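Local coordinates for protein dihydrolipoyl dehydrogenase (Elizabethkingia anophelis NUHP1, PDB 6UZI) that probably oxidises dihydrolipoyl groups on carrier proteins with NAD(+), using one bound FAD per subunit, at residues P356-T361 with R425-I430. Numbering follows the deposited sequence.
With FAD (flavin-adenine dinucleotide), chain E.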
loop_
_atom_site.group_PDB
_atom_site.type_symbol
_atom_site.label_atom_id
_atom_site.label_comp_id
_atom_site.label_asym_id
_atom_site.label_seq_id
_atom_site.Cartn_x
_atom_site.Cartn_y
_atom_site.Cartn_z
ATOM N N PRO A 356 -9.764 -6.106 -10.136
ATOM C CA PRO A 356 -9.975 -4.826 -9.452
ATOM C C PRO A 356 -9.912 -3.645 -10.408
ATOM O O PRO A 356 -9.283 -3.695 -11.466
ATOM C CB PRO A 356 -8.817 -4.774 -8.449
ATOM C CG PRO A 356 -7.705 -5.536 -9.164
ATOM C CD PRO A 356 -8.408 -6.649 -9.914
ATOM N N GLY A 357 -10.597 -2.574 -10.022
ATOM C CA GLY A 357 -10.505 -1.320 -10.742
ATOM C C GLY A 357 -9.967 -0.225 -9.842
ATOM O O GLY A 357 -10.399 -0.103 -8.693
ATOM N N VAL A 358 -9.017 0.572 -10.336
ATOM C CA VAL A 358 -8.335 1.568 -9.519
ATOM C C VAL A 358 -8.457 2.943 -10.169
ATOM O O VAL A 358 -8.354 3.084 -11.393
ATOM C CB VAL A 358 -6.854 1.199 -9.288
ATOM C CG1 VAL A 358 -6.144 2.288 -8.511
ATOM C CG2 VAL A 358 -6.750 -0.109 -8.525
ATOM N N VAL A 359 -8.701 3.954 -9.339
ATOM C CA VAL A 359 -8.613 5.359 -9.718
ATOM C C VAL A 359 -7.422 5.950 -8.978
ATOM O O VAL A 359 -7.338 5.854 -7.748
ATOM C CB VAL A 359 -9.900 6.122 -9.384
ATOM C CG1 VAL A 359 -9.814 7.538 -9.926
ATOM C CG2 VAL A 359 -11.114 5.391 -9.950
ATOM N N TYR A 360 -6.487 6.544 -9.719
ATOM C CA TYR A 360 -5.221 6.956 -9.129
ATOM C C TYR A 360 -5.211 8.406 -8.663
ATOM O O TYR A 360 -4.150 9.040 -8.651
ATOM C CB TYR A 360 -4.084 6.689 -10.113
ATOM C CG TYR A 360 -3.822 5.213 -10.312
ATOM C CD1 TYR A 360 -2.810 4.566 -9.613
ATOM C CD2 TYR A 360 -4.605 4.460 -11.175
ATOM C CE1 TYR A 360 -2.569 3.221 -9.793
ATOM C CE2 TYR A 360 -4.374 3.115 -11.357
ATOM C CZ TYR A 360 -3.354 2.499 -10.666
ATOM O OH TYR A 360 -3.124 1.150 -10.849
ATOM N N THR A 361 -6.345 8.926 -8.203
ATOM C CA THR A 361 -6.353 10.208 -7.517
ATOM C C THR A 361 -5.738 10.044 -6.124
ATOM O O THR A 361 -5.246 8.977 -5.754
ATOM C CB THR A 361 -7.775 10.756 -7.436
ATOM O OG1 THR A 361 -8.635 9.772 -6.853
ATOM C CG2 THR A 361 -8.287 11.084 -8.801
ATOM N N ARG A 425 -3.233 4.865 -0.257
ATOM C CA ARG A 425 -2.661 3.601 -0.721
ATOM C C ARG A 425 -3.721 2.567 -1.105
ATOM O O ARG A 425 -3.444 1.361 -1.102
ATOM C CB ARG A 425 -1.712 3.003 0.324
ATOM C CG ARG A 425 -0.595 3.911 0.748
ATOM C CD ARG A 425 0.324 3.208 1.733
ATOM N NE ARG A 425 1.499 4.019 2.030
ATOM C CZ ARG A 425 2.590 3.557 2.626
ATOM N NH1 ARG A 425 2.664 2.278 2.971
ATOM N NH2 ARG A 425 3.622 4.368 2.844
ATOM N N ALA A 426 -4.935 3.003 -1.441
ATOM C CA ALA A 426 -5.976 2.045 -1.803
ATOM C C ALA A 426 -5.600 1.246 -3.040
ATOM O O ALA A 426 -6.052 0.107 -3.203
ATOM C CB ALA A 426 -7.309 2.758 -2.020
ATOM N N ALA A 427 -4.794 1.829 -3.932
ATOM C CA ALA A 427 -4.412 1.115 -5.143
ATOM C C ALA A 427 -3.673 -0.180 -4.823
ATOM O O ALA A 427 -3.725 -1.131 -5.605
ATOM C CB ALA A 427 -3.561 2.015 -6.041
ATOM N N ASP A 428 -2.998 -0.247 -3.678
ATOM C CA ASP A 428 -2.321 -1.468 -3.273
ATOM C C ASP A 428 -3.025 -2.206 -2.144
ATOM O O ASP A 428 -2.859 -3.420 -2.027
ATOM C CB ASP A 428 -0.872 -1.165 -2.866
ATOM C CG ASP A 428 -0.056 -0.611 -4.018
ATOM O OD1 ASP A 428 0.164 0.617 -4.069
ATOM O OD2 ASP A 428 0.359 -1.402 -4.887
ATOM N N MET A 429 -3.832 -1.520 -1.337
ATOM C CA MET A 429 -4.602 -2.226 -0.321
ATOM C C MET A 429 -5.613 -3.168 -0.959
ATOM O O MET A 429 -5.970 -4.195 -0.368
ATOM C CB MET A 429 -5.322 -1.233 0.584
ATOM C CG MET A 429 -4.428 -0.478 1.525
ATOM S SD MET A 429 -5.411 0.281 2.820
ATOM C CE MET A 429 -6.450 1.401 1.890
ATOM N N ILE A 430 -6.082 -2.833 -2.161
ATOM C CA ILE A 430 -7.129 -3.606 -2.811
ATOM C C ILE A 430 -6.691 -5.042 -3.057
ATOM O O ILE A 430 -7.538 -5.938 -3.150
ATOM C CB ILE A 430 -7.551 -2.899 -4.118
ATOM C CG1 ILE A 430 -8.877 -3.454 -4.622
ATOM C CG2 ILE A 430 -6.480 -3.042 -5.191
ATOM C CD1 ILE A 430 -9.997 -3.256 -3.654
HETATM P PA FAD E . -3.395 -0.928 -26.153
HETATM O O1A FAD E . -2.579 -0.591 -24.963
HETATM O O2A FAD E . -4.534 0.091 -26.274
HETATM O O5B FAD E . -2.492 -0.748 -27.457
HETATM C C5B FAD E . -2.594 -1.752 -28.480
HETATM C C4B FAD E . -1.524 -1.480 -29.505
HETATM O O4B FAD E . -1.927 -2.006 -30.782
HETATM C C3B FAD E . -1.168 -0.003 -29.739
HETATM O O3B FAD E . 0.183 0.211 -29.354
HETATM C C2B FAD E . -1.329 0.187 -31.258
HETATM O O2B FAD E . -0.301 0.999 -31.817
HETATM C C1B FAD E . -1.271 -1.250 -31.770
HETATM N N9A FAD E . -1.965 -1.485 -33.027
HETATM C C8A FAD E . -3.283 -1.226 -33.305
HETATM N N7A FAD E . -3.660 -1.595 -34.503
HETATM C C5A FAD E . -2.507 -2.135 -35.062
HETATM C C6A FAD E . -2.240 -2.710 -36.315
HETATM N N6A FAD E . -3.164 -2.888 -37.264
HETATM N N1A FAD E . -0.980 -3.134 -36.555
HETATM C C2A FAD E . -0.060 -2.990 -35.595
HETATM N N3A FAD E . -0.196 -2.471 -34.372
HETATM C C4A FAD E . -1.455 -2.060 -34.162
HETATM N N1 FAD E . -5.606 1.247 -17.384
HETATM C C2 FAD E . -5.311 0.753 -16.156
HETATM O O2 FAD E . -5.472 -0.437 -15.890
HETATM N N3 FAD E . -4.803 1.594 -15.180
HETATM C C4 FAD E . -4.548 2.945 -15.325
HETATM O O4 FAD E . -4.083 3.596 -14.391
HETATM C C4X FAD E . -4.859 3.459 -16.631
HETATM N N5 FAD E . -4.619 4.716 -16.871
HETATM C C5X FAD E . -4.868 5.186 -18.153
HETATM C C6 FAD E . -4.562 6.513 -18.446
HETATM C C7 FAD E . -4.728 7.021 -19.729
HETATM C C7M FAD E . -4.367 8.456 -20.010
HETATM C C8 FAD E . -5.216 6.182 -20.748
HETATM C C8M FAD E . -5.347 6.680 -22.165
HETATM C C9 FAD E . -5.543 4.863 -20.454
HETATM C C9A FAD E . -5.369 4.357 -19.171
HETATM N N10 FAD E . -5.634 3.010 -18.859
HETATM C C10 FAD E . -5.384 2.531 -17.602
HETATM C "C1'" FAD E . -6.145 2.092 -19.883
HETATM C "C2'" FAD E . -5.043 1.237 -20.495
HETATM O "O2'" FAD E . -4.179 2.028 -21.314
HETATM C "C3'" FAD E . -5.621 0.074 -21.301
HETATM O "O3'" FAD E . -6.679 -0.535 -20.574
HETATM C "C4'" FAD E . -4.574 -0.985 -21.646
HETATM O "O4'" FAD E . -3.469 -0.329 -22.272
HETATM C "C5'" FAD E . -5.114 -2.101 -22.513
HETATM O "O5'" FAD E . -4.171 -2.233 -23.592
HETATM P P FAD E . -4.235 -3.371 -24.756
HETATM O O1P FAD E . -3.129 -4.362 -24.736
HETATM O O2P FAD E . -5.587 -4.039 -24.886
HETATM O O3P FAD E . -4.073 -2.368 -25.991
#
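Val358 and Ala427 meet methyl to methyl, with CG1 of Val358 3.6 Å from CB of Ala427. CG1 reaches this place because it stands anti to the backbone N (chi1 176°). The other branch, CG2 of Val358, lies 4.4 Å from CG2 of Ile430. One turn along the helix from Ala427, Ile430 also meets Pro356, whose CB is 4.0 Å from Ile430 CG1.

The contact joins strand 357-359, which pairs with strand 364-369 at one side of the antiparallel sheet in the dimerisation domain, to the first turn of helix 426-438. Arg425 is the N-cap residue of that helix, and its carbonyl O accepts from the N atoms of Asp428 and Met429. Ala366 of strand 364-369 touches both Val358 and Ile430.

From CB of Tyr360, CG stands beside the backbone N and anti to the carbonyl carbon (chi1 -69°), and the ring beyond it lies beside Val358. CG1 of Val358 sits over one ring face, 3.4 Å above the plane and shifted toward the rim. CE1 lies 4.1 Å from Ala427 CB. Across the ring, CD2 and CE2 are the atoms nearest FAD O4, CE2 at 3.1 Å. At the tip, OH is hydrogen-bonded to the carbonyl O of Pro454 of the second subunit. The side chain also packs on His453 of that subunit, which places Tyr360 between the flavin carbonyl and the dimer partner. Lys59, which binds FAD, makes a cation-pi contact with the same ring.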